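Local coordinates for gamma tubulin complex adapter mto2 (Schizosaccharomyces pombe, PDB 6GDJ), which acts together with mto1 to promote cytoplasmic microtubule nucleation by recruiting the gamma-tubulin complex to interphase and equatorial microtubule organizing centres, at residues R17-S22 with G61-A66. Sequence-based numbering, arbitrary orientation.
Sequences RTYHPS and GLVQEA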
# COMPACT_ATOMS: atom_id res chain seq x y z
N ARG A 17 -11.46 -6.20 -2.07
CA ARG A 17 -12.10 -6.92 -0.95
C ARG A 17 -12.86 -8.12 -1.44
O ARG A 17 -12.96 -9.12 -0.76
CB ARG A 17 -13.09 -6.00 -0.24
CG ARG A 17 -12.55 -4.90 0.52
CD ARG A 17 -13.68 -4.08 1.08
NE ARG A 17 -13.20 -2.96 1.79
CZ ARG A 17 -13.82 -1.78 1.87
NH1 ARG A 17 -14.98 -1.57 1.22
NH2 ARG A 17 -13.25 -0.77 2.51
N THR A 18 -13.38 -8.04 -2.67
CA THR A 18 -14.16 -9.18 -3.19
C THR A 18 -13.35 -10.42 -3.53
O THR A 18 -13.93 -11.46 -3.78
CB THR A 18 -14.96 -8.79 -4.46
OG1 THR A 18 -14.09 -8.58 -5.58
CG2 THR A 18 -15.81 -7.63 -4.23
N TYR A 19 -12.00 -10.32 -3.54
CA TYR A 19 -11.16 -11.49 -3.78
C TYR A 19 -10.68 -12.18 -2.47
O TYR A 19 -9.89 -13.10 -2.56
CB TYR A 19 -9.94 -11.10 -4.63
CG TYR A 19 -10.31 -10.78 -6.07
CD1 TYR A 19 -10.70 -9.52 -6.43
CD2 TYR A 19 -10.28 -11.78 -7.03
CE1 TYR A 19 -11.04 -9.25 -7.74
CE2 TYR A 19 -10.63 -11.54 -8.35
CZ TYR A 19 -10.98 -10.27 -8.70
OH TYR A 19 -11.36 -9.93 -10.01
N HIS A 20 -11.25 -11.74 -1.34
CA HIS A 20 -10.95 -12.32 -0.01
C HIS A 20 -9.45 -12.44 0.20
O HIS A 20 -8.91 -13.51 0.52
CB HIS A 20 -11.53 -13.72 0.05
CG HIS A 20 -13.00 -13.77 -0.14
ND1 HIS A 20 -13.91 -13.06 0.64
CD2 HIS A 20 -13.75 -14.52 -0.99
CE1 HIS A 20 -15.11 -13.35 0.30
NE2 HIS A 20 -15.07 -14.23 -0.69
N PRO A 21 -8.75 -11.33 0.05
CA PRO A 21 -7.31 -11.42 0.29
C PRO A 21 -7.01 -11.75 1.77
O PRO A 21 -7.84 -11.55 2.64
CB PRO A 21 -6.83 -10.08 -0.10
CG PRO A 21 -7.95 -9.14 0.07
CD PRO A 21 -9.15 -9.97 -0.26
N SER A 22 -5.81 -12.26 2.02
CA SER A 22 -5.42 -12.56 3.41
C SER A 22 -5.57 -11.33 4.28
O SER A 22 -5.21 -10.20 3.89
CB SER A 22 -3.97 -12.91 3.44
OG SER A 22 -3.59 -13.14 4.80
N GLY A 61 -3.15 -4.29 -8.58
CA GLY A 61 -2.15 -5.29 -8.79
C GLY A 61 -2.41 -6.51 -7.95
O GLY A 61 -2.24 -7.61 -8.42
N LEU A 62 -2.91 -6.28 -6.71
CA LEU A 62 -3.34 -7.41 -5.87
C LEU A 62 -4.55 -8.17 -6.45
O LEU A 62 -4.59 -9.39 -6.45
CB LEU A 62 -3.65 -6.95 -4.43
CG LEU A 62 -2.43 -6.45 -3.65
CD1 LEU A 62 -2.89 -5.69 -2.45
CD2 LEU A 62 -1.54 -7.64 -3.28
N VAL A 63 -5.44 -7.43 -7.09
CA VAL A 63 -6.56 -8.05 -7.83
C VAL A 63 -6.03 -8.90 -8.99
O VAL A 63 -6.42 -10.03 -9.16
CB VAL A 63 -7.55 -6.96 -8.37
CG1 VAL A 63 -8.43 -7.52 -9.48
CG2 VAL A 63 -8.36 -6.35 -7.25
N GLN A 64 -5.06 -8.38 -9.74
CA GLN A 64 -4.56 -9.13 -10.88
C GLN A 64 -3.82 -10.38 -10.40
O GLN A 64 -3.91 -11.44 -11.02
CB GLN A 64 -3.68 -8.26 -11.75
CG GLN A 64 -3.24 -8.96 -13.01
CD GLN A 64 -4.43 -9.42 -13.88
OE1 GLN A 64 -5.34 -8.62 -14.17
NE2 GLN A 64 -4.45 -10.71 -14.27
N GLU A 65 -3.05 -10.28 -9.31
CA GLU A 65 -2.44 -11.47 -8.77
C GLU A 65 -3.43 -12.55 -8.36
O GLU A 65 -3.19 -13.78 -8.54
CB GLU A 65 -1.56 -11.10 -7.61
CG GLU A 65 -0.25 -10.49 -8.08
CD GLU A 65 0.90 -10.94 -7.16
OE1 GLU A 65 0.72 -11.15 -5.93
OE2 GLU A 65 1.98 -11.09 -7.68
N ALA A 66 -4.54 -12.10 -7.82
CA ALA A 66 -5.56 -13.05 -7.40
C ALA A 66 -6.21 -13.75 -8.60
O ALA A 66 -6.59 -14.93 -8.53
CB ALA A 66 -6.63 -12.34 -6.54
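The helical turn that presents Val63 and Ala66 to Tyr19 is tied by the bond from Glu65 N to Gly61 O, at 2.9 Å, and by its neighbour from Ala66 N to Leu62 O. Facing it, the chain leaves Arg17 in a type I beta turn closed by His20 N on Arg17 O at 3.2 Å, and Tyr19 sits inside that turn with its side chain directed at the helix. Between the two segments everything is apolar. The tyrosine ring meets Val63 and Ala66 obliquely: Ala66 CB is 3.7 Å from CD2 of Tyr19, and also lies near CG and the CB that carries the ring. On the same side of the ring plane, Val63 reaches the CD1/CE1 half, its CG1 3.6 Å from Tyr19 CE1 and also near CZ and OH of that residue, while its CG2 stands 4.0 Å from Tyr19 CD1. Both methyls reach the ring because CG1 is anti to the backbone N (chi1 162°) and CG2 is anti to the carbonyl carbon; the two side chains cross at about a right angle. With Tyr19 cut back to an alanine, the Val63 methyls and Ala66 CB would probably lose their aromatic partner, leaving a gap between turn and helix. Val63 also packs on Leu16 of helix 5-17, while Gln64 and Glu65 meet Ile24 and Ser22 of the second subunit. The arrangement is the turn linking helix 5-17 to helix 23-42, laid against helix 46-72 of the all-helical, three-helix subunit in the twin-cysteine dimerisation domain of Mto2.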